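Importin-95 (Chaetomium thermophilum, PDB 4XRI) carries protein cargo into the nucleus as a flexible HEAT-repeat transport receptor of the importin-beta family and probably binds a small GTPase. Local coordinates at residues A87-Q92 with A125-I130; R100-A105 with N135-L140; P504-S509 with N543-A548; V536-A541 with L590-Q595. The protein carries 2 engineered substitutions. One frame throughout, in Å; residues are numbered along the deposited sequence.

Interaction 1 (A87-Q92 with A125-I130)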
loop_
_atom_site.group_PDB
_atom_site.type_symbol
_atom_site.label_atom_id
_atom_site.label_comp_id
_atom_site.label_asym_id
_atom_site.label_seq_id
_atom_site.Cartn_x
_atom_site.Cartn_y
_atom_site.Cartn_z
ATOM N N ALA A 87 26.427 -0.937 -18.921
ATOM C CA ALA A 87 27.880 -1.048 -18.984
ATOM C C ALA A 87 28.286 -1.966 -20.132
ATOM O O ALA A 87 29.342 -1.784 -20.744
ATOM C CB ALA A 87 28.435 -1.565 -17.673
ATOM N N LYS A 88 27.437 -2.950 -20.419
ATOM C CA LYS A 88 27.681 -3.878 -21.518
ATOM C C LYS A 88 27.630 -3.157 -22.862
ATOM O O LYS A 88 28.410 -3.465 -23.766
ATOM C CB LYS A 88 26.670 -5.028 -21.499
ATOM C CG LYS A 88 26.752 -5.917 -20.264
ATOM C CD LYS A 88 25.858 -7.143 -20.399
ATOM C CE LYS A 88 26.335 -8.057 -21.520
ATOM N NZ LYS A 88 25.462 -9.254 -21.675
ATOM N N TRP A 89 26.721 -2.195 -22.994
ATOM C CA TRP A 89 26.636 -1.415 -24.223
ATOM C C TRP A 89 27.859 -0.519 -24.371
ATOM O O TRP A 89 28.430 -0.397 -25.455
ATOM C CB TRP A 89 25.367 -0.561 -24.258
ATOM C CG TRP A 89 25.335 0.383 -25.430
ATOM C CD1 TRP A 89 25.762 1.680 -25.453
ATOM C CD2 TRP A 89 24.856 0.097 -26.749
ATOM N NE1 TRP A 89 25.576 2.220 -26.701
ATOM C CE2 TRP A 89 25.017 1.269 -27.517
ATOM C CE3 TRP A 89 24.301 -1.035 -27.356
ATOM C CZ2 TRP A 89 24.650 1.342 -28.859
ATOM C CZ3 TRP A 89 23.932 -0.961 -28.687
ATOM C CH2 TRP A 89 24.110 0.219 -29.424
ATOM N N LEU A 90 28.252 0.104 -23.267
ATOM C CA LEU A 90 29.365 1.042 -23.269
ATOM C C LEU A 90 30.721 0.370 -23.479
ATOM O O LEU A 90 31.529 0.839 -24.282
ATOM C CB LEU A 90 29.387 1.837 -21.960
ATOM C CG LEU A 90 28.383 2.984 -21.826
ATOM C CD1 LEU A 90 28.529 3.668 -20.471
ATOM C CD2 LEU A 90 28.566 3.985 -22.956
ATOM N N ASN A 91 30.973 -0.726 -22.767
ATOM C CA ASN A 91 32.329 -1.267 -22.695
ATOM C C ASN A 91 32.538 -2.669 -23.264
ATOM O O ASN A 91 33.668 -3.160 -23.292
ATOM C CB ASN A 91 32.795 -1.261 -21.239
ATOM C CG ASN A 91 33.045 0.138 -20.715
ATOM O OD1 ASN A 91 33.620 0.980 -21.407
ATOM N ND2 ASN A 91 32.603 0.398 -19.491
ATOM N N GLN A 92 31.472 -3.318 -23.716
ATOM C CA GLN A 92 31.614 -4.665 -24.257
ATOM C C GLN A 92 31.195 -4.739 -25.720
ATOM O O GLN A 92 30.969 -5.820 -26.266
ATOM C CB GLN A 92 30.818 -5.660 -23.415
ATOM C CG GLN A 92 31.374 -5.813 -22.009
ATOM C CD GLN A 92 30.575 -6.774 -21.157
ATOM O OE1 GLN A 92 30.256 -6.478 -20.004
ATOM N NE2 GLN A 92 30.255 -7.936 -21.713
ATOM N N ALA A 125 15.247 4.485 -27.591
ATOM C CA ALA A 125 15.105 5.095 -26.273
ATOM C C ALA A 125 16.118 4.516 -25.293
ATOM O O ALA A 125 16.721 5.245 -24.503
ATOM C CB ALA A 125 13.691 4.895 -25.749
ATOM N N ALA A 126 16.298 3.200 -25.358
ATOM C CA ALA A 126 17.229 2.495 -24.482
ATOM C C ALA A 126 18.669 2.931 -24.740
ATOM O O ALA A 126 19.442 3.144 -23.803
ATOM C CB ALA A 126 17.093 0.997 -24.667
ATOM N N ILE A 127 19.024 3.060 -26.014
ATOM C CA ILE A 127 20.358 3.505 -26.393
ATOM C C ILE A 127 20.568 4.963 -25.992
ATOM O O ILE A 127 21.623 5.331 -25.469
ATOM C CB ILE A 127 20.598 3.354 -27.904
ATOM C CG1 ILE A 127 20.534 1.881 -28.311
ATOM C CG2 ILE A 127 21.938 3.955 -28.297
ATOM C CD1 ILE A 127 20.756 1.649 -29.790
ATOM N N ALA A 128 19.549 5.782 -26.232
ATOM C CA ALA A 128 19.614 7.208 -25.932
ATOM C C ALA A 128 19.833 7.466 -24.445
ATOM O O ALA A 128 20.558 8.387 -24.066
ATOM C CB ALA A 128 18.345 7.904 -26.403
ATOM N N ALA A 129 19.204 6.646 -23.608
ATOM C CA ALA A 129 19.322 6.780 -22.160
ATOM C C ALA A 129 20.768 6.592 -21.714
ATOM O O ALA A 129 21.191 7.119 -20.685
ATOM C CB ALA A 129 18.417 5.784 -21.460
ATOM N N ILE A 130 21.525 5.847 -22.511
ATOM C CA ILE A 130 22.934 5.614 -22.239
ATOM C C ILE A 130 23.826 6.678 -22.876
ATOM O O ILE A 130 24.738 7.205 -22.236
ATOM C CB ILE A 130 23.377 4.227 -22.747
ATOM C CG1 ILE A 130 22.557 3.126 -22.076
ATOM C CG2 ILE A 130 24.869 4.021 -22.505
ATOM C CD1 ILE A 130 22.755 1.763 -22.705
#

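Interaction 2 (R100-A105 with N135-L140)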
loop_
_atom_site.group_PDB
_atom_site.type_symbol
_atom_site.label_atom_id
_atom_site.label_comp_id
_atom_site.label_asym_id
_atom_site.label_seq_id
_atom_site.Cartn_x
_atom_site.Cartn_y
_atom_site.Cartn_z
ATOM N N ARG A 100 26.372 0.496 -36.169
ATOM C CA ARG A 100 25.520 -0.349 -36.992
ATOM C C ARG A 100 24.143 -0.540 -36.361
ATOM O O ARG A 100 23.120 -0.417 -37.037
ATOM C CB ARG A 100 26.183 -1.705 -37.221
ATOM C CG ARG A 100 25.404 -2.631 -38.130
ATOM C CD ARG A 100 25.306 -2.082 -39.538
ATOM N NE ARG A 100 24.605 -3.004 -40.427
ATOM C CZ ARG A 100 24.173 -2.687 -41.643
ATOM N NH1 ARG A 100 23.544 -3.591 -42.381
ATOM N NH2 ARG A 100 24.363 -1.464 -42.119
ATOM N N VAL A 101 24.125 -0.849 -35.069
ATOM C CA VAL A 101 22.876 -1.041 -34.340
ATOM C C VAL A 101 22.053 0.241 -34.335
ATOM O O VAL A 101 20.847 0.220 -34.586
ATOM C CB VAL A 101 23.130 -1.491 -32.885
ATOM C CG1 VAL A 101 21.838 -1.458 -32.077
ATOM C CG2 VAL A 101 23.740 -2.883 -32.861
ATOM N N LYS A 102 22.721 1.357 -34.058
ATOM C CA LYS A 102 22.073 2.666 -34.029
ATOM C C LYS A 102 21.438 3.030 -35.369
ATOM O O LYS A 102 20.298 3.497 -35.418
ATOM C CB LYS A 102 23.078 3.745 -33.616
ATOM C CG LYS A 102 23.372 3.760 -32.119
ATOM C CD LYS A 102 24.717 4.402 -31.804
ATOM C CE LYS A 102 24.729 5.887 -32.120
ATOM N NZ LYS A 102 26.018 6.514 -31.714
ATOM N N GLN A 103 22.175 2.809 -36.452
ATOM C CA GLN A 103 21.701 3.184 -37.781
ATOM C C GLN A 103 20.530 2.320 -38.243
ATOM O O GLN A 103 19.549 2.832 -38.786
ATOM C CB GLN A 103 22.839 3.100 -38.798
ATOM C CG GLN A 103 22.448 3.547 -40.201
ATOM C CD GLN A 103 21.985 4.992 -40.252
ATOM O OE1 GLN A 103 22.393 5.818 -39.435
ATOM N NE2 GLN A 103 21.121 5.301 -41.213
ATOM N N LEU A 104 20.638 1.013 -38.028
ATOM C CA LEU A 104 19.572 0.091 -38.408
ATOM C C LEU A 104 18.303 0.339 -37.595
ATOM O O LEU A 104 17.193 0.268 -38.127
ATOM C CB LEU A 104 20.028 -1.360 -38.238
ATOM C CG LEU A 104 20.950 -1.906 -39.328
ATOM C CD1 LEU A 104 21.305 -3.358 -39.049
ATOM C CD2 LEU A 104 20.299 -1.767 -40.694
ATOM N N ALA A 105 18.475 0.632 -36.310
ATOM C CA ALA A 105 17.348 0.942 -35.438
ATOM C C ALA A 105 16.648 2.210 -35.915
ATOM O O ALA A 105 15.419 2.257 -36.000
ATOM C CB ALA A 105 17.810 1.099 -33.996
ATOM N N ASN A 135 26.756 12.433 -24.487
ATOM C CA ASN A 135 26.821 13.118 -25.776
ATOM C C ASN A 135 27.451 12.253 -26.872
ATOM O O ASN A 135 28.293 12.713 -27.645
ATOM C CB ASN A 135 27.587 14.436 -25.630
ATOM C CG ASN A 135 27.361 15.377 -26.797
ATOM O OD1 ASN A 135 26.384 15.248 -27.536
ATOM N ND2 ASN A 135 28.269 16.331 -26.970
ATOM N N GLN A 136 27.021 10.998 -26.943
ATOM C CA GLN A 136 27.595 10.045 -27.889
ATOM C C GLN A 136 26.682 9.775 -29.089
ATOM O O GLN A 136 27.037 9.018 -29.992
ATOM C CB GLN A 136 27.922 8.737 -27.167
ATOM C CG GLN A 136 29.079 8.869 -26.192
ATOM C CD GLN A 136 29.236 7.667 -25.284
ATOM O OE1 GLN A 136 28.311 6.871 -25.124
ATOM N NE2 GLN A 136 30.414 7.527 -24.686
ATOM N N TRP A 137 25.507 10.396 -29.095
ATOM C CA TRP A 137 24.618 10.344 -30.254
ATOM C C TRP A 137 24.075 11.737 -30.566
ATOM O O TRP A 137 22.876 11.983 -30.431
ATOM C CB TRP A 137 23.466 9.365 -30.008
ATOM C CG TRP A 137 22.855 8.800 -31.261
ATOM C CD1 TRP A 137 23.093 9.195 -32.547
ATOM C CD2 TRP A 137 21.912 7.720 -31.339
ATOM N NE1 TRP A 137 22.352 8.431 -33.419
ATOM C CE2 TRP A 137 21.623 7.523 -32.706
ATOM C CE3 TRP A 137 21.290 6.908 -30.390
ATOM C CZ2 TRP A 137 20.732 6.541 -33.139
ATOM C CZ3 TRP A 137 20.407 5.936 -30.826
ATOM C CH2 TRP A 137 20.137 5.761 -32.187
ATOM N N PRO A 138 24.962 12.659 -30.976
ATOM C CA PRO A 138 24.565 14.058 -31.180
ATOM C C PRO A 138 23.567 14.250 -32.320
ATOM O O PRO A 138 22.913 15.291 -32.380
ATOM C CB PRO A 138 25.894 14.753 -31.502
ATOM C CG PRO A 138 26.749 13.676 -32.064
ATOM C CD PRO A 138 26.380 12.436 -31.309
ATOM N N GLU A 139 23.442 13.261 -33.198
ATOM C CA GLU A 139 22.568 13.387 -34.363
ATOM C C GLU A 139 21.116 13.027 -34.064
ATOM O O GLU A 139 20.216 13.373 -34.831
ATOM C CB GLU A 139 23.071 12.505 -35.511
ATOM C CG GLU A 139 24.517 12.741 -35.921
ATOM C CD GLU A 139 25.492 11.841 -35.187
ATOM O OE1 GLU A 139 25.122 11.291 -34.128
ATOM O OE2 GLU A 139 26.630 11.678 -35.676
ATOM N N LEU A 140 20.892 12.347 -32.943
ATOM C CA LEU A 140 19.621 11.669 -32.692
ATOM C C LEU A 140 18.385 12.571 -32.623
ATOM O O LEU A 140 17.466 12.423 -33.430
ATOM C CB LEU A 140 19.708 10.869 -31.395
ATOM C CG LEU A 140 18.412 10.129 -31.063
ATOM C CD1 LEU A 140 18.041 9.171 -32.187
ATOM C CD2 LEU A 140 18.530 9.390 -29.743
HETATM O O HOH W 1 26.500 8.779 -33.300
#

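Interaction 3 (P504-S509 with N543-A548)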
loop_
_atom_site.group_PDB
_atom_site.type_symbol
_atom_site.label_atom_id
_atom_site.label_comp_id
_atom_site.label_asym_id
_atom_site.label_seq_id
_atom_site.Cartn_x
_atom_site.Cartn_y
_atom_site.Cartn_z
ATOM N N PRO A 504 -27.488 -9.153 23.670
ATOM C CA PRO A 504 -28.607 -10.100 23.612
ATOM C C PRO A 504 -28.685 -10.853 22.282
ATOM O O PRO A 504 -29.484 -11.782 22.156
ATOM C CB PRO A 504 -29.835 -9.202 23.803
ATOM C CG PRO A 504 -29.402 -7.866 23.331
ATOM C CD PRO A 504 -27.965 -7.758 23.739
ATOM N N HIS A 505 -27.870 -10.457 21.308
ATOM C CA HIS A 505 -27.824 -11.141 20.020
ATOM C C HIS A 505 -26.563 -11.985 19.865
ATOM O O HIS A 505 -26.406 -12.691 18.869
ATOM C CB HIS A 505 -27.895 -10.136 18.869
ATOM C CG HIS A 505 -29.126 -9.285 18.877
ATOM N ND1 HIS A 505 -29.099 -7.945 19.199
ATOM C CD2 HIS A 505 -30.416 -9.581 18.598
ATOM C CE1 HIS A 505 -30.322 -7.453 19.119
ATOM N NE2 HIS A 505 -31.140 -8.424 18.757
ATOM N N PHE A 506 -25.673 -11.908 20.852
ATOM C CA PHE A 506 -24.345 -12.508 20.749
ATOM C C PHE A 506 -24.367 -14.015 20.502
ATOM O O PHE A 506 -23.781 -14.496 19.530
ATOM C CB PHE A 506 -23.533 -12.218 22.013
ATOM C CG PHE A 506 -22.097 -12.646 21.915
ATOM C CD1 PHE A 506 -21.670 -13.834 22.487
ATOM C CD2 PHE A 506 -21.175 -11.866 21.238
ATOM C CE1 PHE A 506 -20.349 -14.231 22.390
ATOM C CE2 PHE A 506 -19.854 -12.255 21.141
ATOM C CZ PHE A 506 -19.440 -13.439 21.717
ATOM N N ASN A 507 -25.039 -14.751 21.381
ATOM C CA ASN A 507 -25.079 -16.209 21.291
ATOM C C ASN A 507 -25.648 -16.706 19.968
ATOM O O ASN A 507 -25.127 -17.652 19.379
ATOM C CB ASN A 507 -25.886 -16.791 22.453
ATOM C CG ASN A 507 -25.169 -16.654 23.781
ATOM O OD1 ASN A 507 -24.157 -15.959 23.884
ATOM N ND2 ASN A 507 -25.691 -17.313 24.806
ATOM N N GLN A 508 -26.713 -16.059 19.505
ATOM C CA GLN A 508 -27.325 -16.411 18.231
ATOM C C GLN A 508 -26.365 -16.138 17.076
ATOM O O GLN A 508 -26.247 -16.942 16.149
ATOM C CB GLN A 508 -28.631 -15.639 18.030
ATOM C CG GLN A 508 -29.342 -15.957 16.725
ATOM C CD GLN A 508 -29.761 -17.412 16.629
ATOM O OE1 GLN A 508 -30.697 -17.844 17.298
ATOM N NE2 GLN A 508 -29.063 -18.175 15.797
ATOM N N SER A 509 -25.685 -14.997 17.141
ATOM C CA SER A 509 -24.714 -14.613 16.123
ATOM C C SER A 509 -23.570 -15.619 16.042
ATOM O O SER A 509 -23.185 -16.041 14.953
ATOM C CB SER A 509 -24.163 -13.213 16.410
ATOM O OG SER A 509 -25.177 -12.230 16.283
ATOM N N ASN A 543 -18.883 -8.329 29.024
ATOM C CA ASN A 543 -18.601 -9.287 30.090
ATOM C C ASN A 543 -19.688 -10.336 30.310
ATOM O O ASN A 543 -19.397 -11.455 30.730
ATOM C CB ASN A 543 -18.355 -8.539 31.396
ATOM C CG ASN A 543 -17.119 -7.669 31.342
ATOM O OD1 ASN A 543 -16.150 -7.992 30.654
ATOM N ND2 ASN A 543 -17.145 -6.553 32.064
ATOM N N ASP A 544 -20.933 -9.979 30.019
ATOM C CA ASP A 544 -22.037 -10.927 30.134
ATOM C C ASP A 544 -21.865 -12.108 29.179
ATOM O O ASP A 544 -22.477 -13.162 29.365
ATOM C CB ASP A 544 -23.375 -10.232 29.864
ATOM C CG ASP A 544 -23.893 -9.465 31.069
ATOM O OD1 ASP A 544 -25.121 -9.257 31.155
ATOM O OD2 ASP A 544 -23.074 -9.070 31.927
ATOM N N SER A 545 -21.030 -11.923 28.162
ATOM C CA SER A 545 -20.834 -12.933 27.128
ATOM C C SER A 545 -19.584 -13.785 27.349
ATOM O O SER A 545 -19.282 -14.665 26.543
ATOM C CB SER A 545 -20.750 -12.268 25.751
ATOM O OG SER A 545 -21.990 -11.708 25.358
ATOM N N LEU A 546 -18.863 -13.525 28.436
ATOM C CA LEU A 546 -17.574 -14.176 28.670
ATOM C C LEU A 546 -17.663 -15.700 28.738
ATOM O O LEU A 546 -16.801 -16.400 28.206
ATOM C CB LEU A 546 -16.939 -13.645 29.953
ATOM C CG LEU A 546 -16.284 -12.272 29.827
ATOM C CD1 LEU A 546 -15.540 -11.919 31.102
ATOM C CD2 LEU A 546 -15.349 -12.234 28.631
ATOM N N SER A 547 -18.704 -16.209 29.388
ATOM C CA SER A 547 -18.906 -17.649 29.483
ATOM C C SER A 547 -19.163 -18.253 28.105
ATOM O O SER A 547 -18.744 -19.377 27.818
ATOM C CB SER A 547 -20.065 -17.958 30.431
ATOM O OG SER A 547 -21.165 -17.098 30.186
ATOM N N ALA A 548 -19.844 -17.492 27.255
ATOM C CA ALA A 548 -20.098 -17.905 25.879
ATOM C C ALA A 548 -18.793 -17.959 25.087
ATOM O O ALA A 548 -18.556 -18.897 24.328
ATOM C CB ALA A 548 -21.096 -16.962 25.210
HETATM O O HOH W 2 -23.816 -13.678 25.476
#

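Interaction 4 (V536-A541 with L590-Q595)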
loop_
_atom_site.group_PDB
_atom_site.type_symbol
_atom_site.label_atom_id
_atom_site.label_comp_id
_atom_site.label_asym_id
_atom_site.label_seq_id
_atom_site.Cartn_x
_atom_site.Cartn_y
_atom_site.Cartn_z
ATOM N N VAL A 536 -14.190 -10.695 15.275
ATOM C CA VAL A 536 -14.511 -9.313 15.619
ATOM C C VAL A 536 -15.642 -9.238 16.645
ATOM O O VAL A 536 -15.641 -8.370 17.521
ATOM C CB VAL A 536 -14.893 -8.508 14.357
ATOM C CG1 VAL A 536 -15.393 -7.120 14.722
ATOM C CG2 VAL A 536 -13.702 -8.416 13.415
ATOM N N PHE A 537 -16.598 -10.156 16.541
ATOM C CA PHE A 537 -17.665 -10.257 17.534
ATOM C C PHE A 537 -17.090 -10.568 18.913
ATOM O O PHE A 537 -17.525 -10.010 19.920
ATOM C CB PHE A 537 -18.682 -11.329 17.134
ATOM C CG PHE A 537 -19.880 -10.787 16.404
ATOM C CD1 PHE A 537 -19.799 -10.444 15.065
ATOM C CD2 PHE A 537 -21.089 -10.630 17.059
ATOM C CE1 PHE A 537 -20.902 -9.949 14.394
ATOM C CE2 PHE A 537 -22.193 -10.139 16.395
ATOM C CZ PHE A 537 -22.100 -9.796 15.061
ATOM N N VAL A 538 -16.102 -11.457 18.945
ATOM C CA VAL A 538 -15.443 -11.837 20.189
ATOM C C VAL A 538 -14.656 -10.677 20.777
ATOM O O VAL A 538 -14.767 -10.383 21.969
ATOM C CB VAL A 538 -14.492 -13.034 19.983
ATOM C CG1 VAL A 538 -13.576 -13.204 21.187
ATOM C CG2 VAL A 538 -15.288 -14.299 19.732
ATOM N N GLN A 539 -13.857 -10.027 19.934
ATOM C CA GLN A 539 -13.042 -8.890 20.353
ATOM C C GLN A 539 -13.872 -7.819 21.059
ATOM O O GLN A 539 -13.434 -7.237 22.051
ATOM C CB GLN A 539 -12.322 -8.266 19.150
ATOM C CG GLN A 539 -11.280 -9.156 18.495
ATOM C CD GLN A 539 -10.653 -8.507 17.276
ATOM O OE1 GLN A 539 -10.794 -7.303 17.058
ATOM N NE2 GLN A 539 -9.962 -9.303 16.468
ATOM N N ASN A 540 -15.073 -7.578 20.544
ATOM C CA ASN A 540 -15.927 -6.508 21.040
ATOM C C ASN A 540 -17.030 -6.989 21.979
ATOM O O ASN A 540 -17.987 -6.260 22.249
ATOM C CB ASN A 540 -16.558 -5.766 19.864
ATOM C CG ASN A 540 -15.530 -5.105 18.969
ATOM O OD1 ASN A 540 -15.097 -3.984 19.229
ATOM N ND2 ASN A 540 -15.130 -5.800 17.908
ATOM N N ALA A 541 -16.896 -8.213 22.477
ATOM C CA ALA A 541 -17.915 -8.795 23.342
ATOM C C ALA A 541 -17.873 -8.179 24.736
ATOM O O ALA A 541 -16.811 -7.791 25.222
ATOM C CB ALA A 541 -17.738 -10.303 23.422
ATOM N N LEU A 590 -9.370 -18.165 17.803
ATOM C CA LEU A 590 -8.790 -18.611 19.064
ATOM C C LEU A 590 -8.063 -17.463 19.757
ATOM O O LEU A 590 -8.257 -17.218 20.950
ATOM C CB LEU A 590 -7.830 -19.783 18.841
ATOM C CG LEU A 590 -7.105 -20.251 20.106
ATOM C CD1 LEU A 590 -8.102 -20.806 21.112
ATOM C CD2 LEU A 590 -6.028 -21.279 19.789
ATOM N N GLN A 591 -7.232 -16.761 18.991
ATOM C CA GLN A 591 -6.508 -15.593 19.484
ATOM C C GLN A 591 -7.454 -14.561 20.093
ATOM O O GLN A 591 -7.159 -13.974 21.135
ATOM C CB GLN A 591 -5.696 -14.960 18.351
ATOM C CG GLN A 591 -4.873 -13.748 18.756
ATOM C CD GLN A 591 -4.219 -13.069 17.567
ATOM O OE1 GLN A 591 -4.079 -13.664 16.500
ATOM N NE2 GLN A 591 -3.827 -11.813 17.743
ATOM N N ALA A 592 -8.599 -14.364 19.443
ATOM C CA ALA A 592 -9.600 -13.408 19.904
ATOM C C ALA A 592 -10.170 -13.810 21.261
ATOM O O ALA A 592 -10.305 -12.977 22.158
ATOM C CB ALA A 592 -10.716 -13.276 18.881
ATOM N N THR A 593 -10.489 -15.094 21.410
ATOM C CA THR A 593 -11.046 -15.599 22.660
ATOM C C THR A 593 -10.017 -15.544 23.782
ATOM O O THR A 593 -10.359 -15.273 24.933
ATOM C CB THR A 593 -11.553 -17.047 22.518
ATOM O OG1 THR A 593 -10.467 -17.903 22.142
ATOM C CG2 THR A 593 -12.655 -17.132 21.468
ATOM N N VAL A 594 -8.757 -15.802 23.446
ATOM C CA VAL A 594 -7.686 -15.756 24.435
ATOM C C VAL A 594 -7.523 -14.344 24.990
ATOM O O VAL A 594 -7.525 -14.142 26.208
ATOM C CB VAL A 594 -6.339 -16.228 23.850
ATOM C CG1 VAL A 594 -5.214 -15.969 24.842
ATOM C CG2 VAL A 594 -6.398 -17.711 23.486
ATOM N N GLN A 595 -7.388 -13.375 24.088
ATOM C CA GLN A 595 -7.258 -11.969 24.475
ATOM C C GLN A 595 -8.471 -11.482 25.260
ATOM O O GLN A 595 -8.330 -10.768 26.255
ATOM C CB GLN A 595 -7.059 -11.077 23.245
ATOM C CG GLN A 595 -5.715 -11.239 22.561
ATOM C CD GLN A 595 -5.472 -10.185 21.494
ATOM O OE1 GLN A 595 -5.047 -10.500 20.380
ATOM N NE2 GLN A 595 -5.736 -8.927 21.831
#

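Interaction 1 (A87-Q92 with A125-I130)
W89 and L90, at the end of helix 79-91, pack against I127 and I130 of helix 114-131. The contact between the two segments is apolar. No hydrogen bond crosses it, and three of the four touching residues are buried.

W89 does most of the work. CG lies anti to the backbone N (chi1 173°), which sends the indole across toward the other helix. I127 reaches over one face of the ring, near its rim. I127 CD1 comes to 3.7 Å from W89 CH2, and I127 CG2 to 3.8 Å from W89 CZ2. The other isoleucine meets the root of the indole: I130 CD1 is 3.8 Å from W89 CB. I130 CG2 approaches W89 CD1 obliquely at 3.9 Å. The two isoleucines therefore take different ends of the tryptophan, I127 the six-membered ring and I130 the stem and CD1.

L90 adds a smaller patch. L90 CD2 lies 3.7 Å from I130 CG2, and the two side chains run past each other in opposite directions. I130 CG2 is thus shared between L90 and the indole.

The polar atom of the indole is satisfied just beyond the segment 125-130. W89 NE1 hydrogen-bonds to E131, which, with the packing on the ring, limits its rotation. F74 meets the indole with its plane at about 45°, and R98 and V101 of helix 95-108 also touch it.

The axes of the two short helical pieces pass 10.7 Å apart and cross at -71°. The contact lies in the buried core between helices of the N-terminal part of this all-helical HEAT-repeat solenoid, with helix 95-108 between the two in sequence.

Interaction 2 (R100-A105 with N135-L140)
This is a cation-pi and CH-pi contact between a lysine and a tryptophan. K102 lies on helix 95-108. W137 lies in the loop that leads from helix 114-131 to helix 140-150, so a helix of the HEAT-repeat solenoid is fastened to an inter-helix connection. Within this loop N135 is the C-prime residue of the Schellman motif that ends the preceding helix. W137 to L140 then form a type I beta turn.

The lysine chain runs along one face of the indole. K102 CB is 3.7 Å from W137 CZ2, above the rim of the six-membered ring. A bend at chi3 (67°) keeps CE down on the five-membered ring. K102 CE lies 3.4 Å from the centroid of that W137 ring, 8° off the normal. The ammonium follows, with K102 NZ 4.1 Å from the same centroid of W137. On the opposite face the ring carries L140 CD1, so the indole is sandwiched. With an alanine here in place of W137, K102 would probably lose the ring under its CE and NZ, and a gap would open toward L140.

The charged end has several partners. K102 NZ makes a salt bridge to E131, its strongest polar partner, and gives a weak hydrogen bond to Q136 O at 3.2 Å. E139 OE1 sits at the edge of the indole, in its plane. Its charge is not in contact with the lysine, but a water joins them. This water accepts from K102 NZ at 2.8 Å and donates to E139 OE1 at 3.0 Å.

Interaction 3 (P504-S509 with N543-A548)
F506 lays one face of its ring against S545. S545 CB stands over that face, offset toward the rim, 4.0 Å from the centroid of the F506 ring and 22° off the normal, a CH-pi contact. The hydroxyl sits nearer the root of the ring, with S545 OG 3.6 Å from F506 CG. The phenyl reaches this place because CG is anti to the backbone N (chi1 -173°), which carries the ring away from its own helix.

A548 meets the same ring in another way. Its methyl comes in at the edge, near the ring plane, with A548 CB 4.0 Å from F506 CE1. A548 CB also lies 3.5 Å from N507 OD1, on the residue after F506. A548 thus fills the angle between the phenyl and the asparagine.

The contact joins the early part of helix 503-516 to the start of helix 546-567. These are not consecutive helices of the HEAT-repeat solenoid, since helix 524-539 comes between them. Segment 543-548 enters through a 3-10 turn at 543-545. The turn is held from outside as well: N543 OD1 accepts a hydrogen bond from R596, and S545 also touches T503.

No direct hydrogen bond spans the two segments, but one water does. It donates to N507 OD1 at 2.8 Å and lies 2.7 Å from S545 OG, to which it is also hydrogen-bonded. Within helix 503-516, H505 O takes two donors, S509 N and S509 OG. The hydroxyl bond is 2.9 Å from S509 OG to H505 O, with the donor well above the carbonyl plane.

Interaction 4 (V536-A541 with L590-Q595)
Two helices of the HEAT-repeat solenoid meet here with little between them: the end of helix 524-539 and the later part of helix 573-597. V538 points at the backbone of the second helix. V538 CG1, anti to the backbone N (chi1 166°), lies 3.4 Å from A592 O and 3.7 Å from A592 CB. T593 is touched from the same methyl, with V538 CG1 4.0 Å from T593 CG2. At the margin Q539 CG rests 4.2 Å from A592 CB.

The small A592 lets the helices come close: the CA atoms of Q539 and A592 are 5.7 Å apart. Helix 546-567 lies between these two in sequence and packs on both, with L552 on V538 and with V549 and S553 on T593. The three helices thus close round the valine and threonine, as successive helices do in such a solenoid.

No hydrogen bond crosses between the segments, but each has a side chain that bonds back to its own backbone. T593 OG1 donates to L590 O at 2.6 Å, and V594 N shares that acceptor. A valine in place of T593 has no hydroxyl and is likely to leave L590 O with V594 N as its donor and without the second. On the other segment N540, the first residue past its helix, turns back. N540 ND2 donates to V536 O at 2.6 Å with an N-H...O angle of 162°. N540 N bonds to this oxygen too, from the opposite face of the carbonyl plane. Beyond the helix end, A541 O accepts a hydrogen bond from R596.

Overall arrangement
The contacts form two pairs, on opposite sides of the chain's centre. Interactions 1 and 2 have centres about 11 Å apart and interlock along the chain. I127 CG2 packs on W137 CZ3 at 3.6 Å, and W89 CH2 lies 3.9 Å from V101 CG1. E131 serves both, as partner of W89 and of K102. Interactions 3 and 4 lie about 12 Å apart between centres and also alternate in sequence. F506 CE2 is 3.5 Å from F537 O there, and R596 bonds to both N543 and A541. Between the pairs the distances are large: centres of interactions 1 and 4 are about 59 Å apart, those of 2 and 3 about 76 Å.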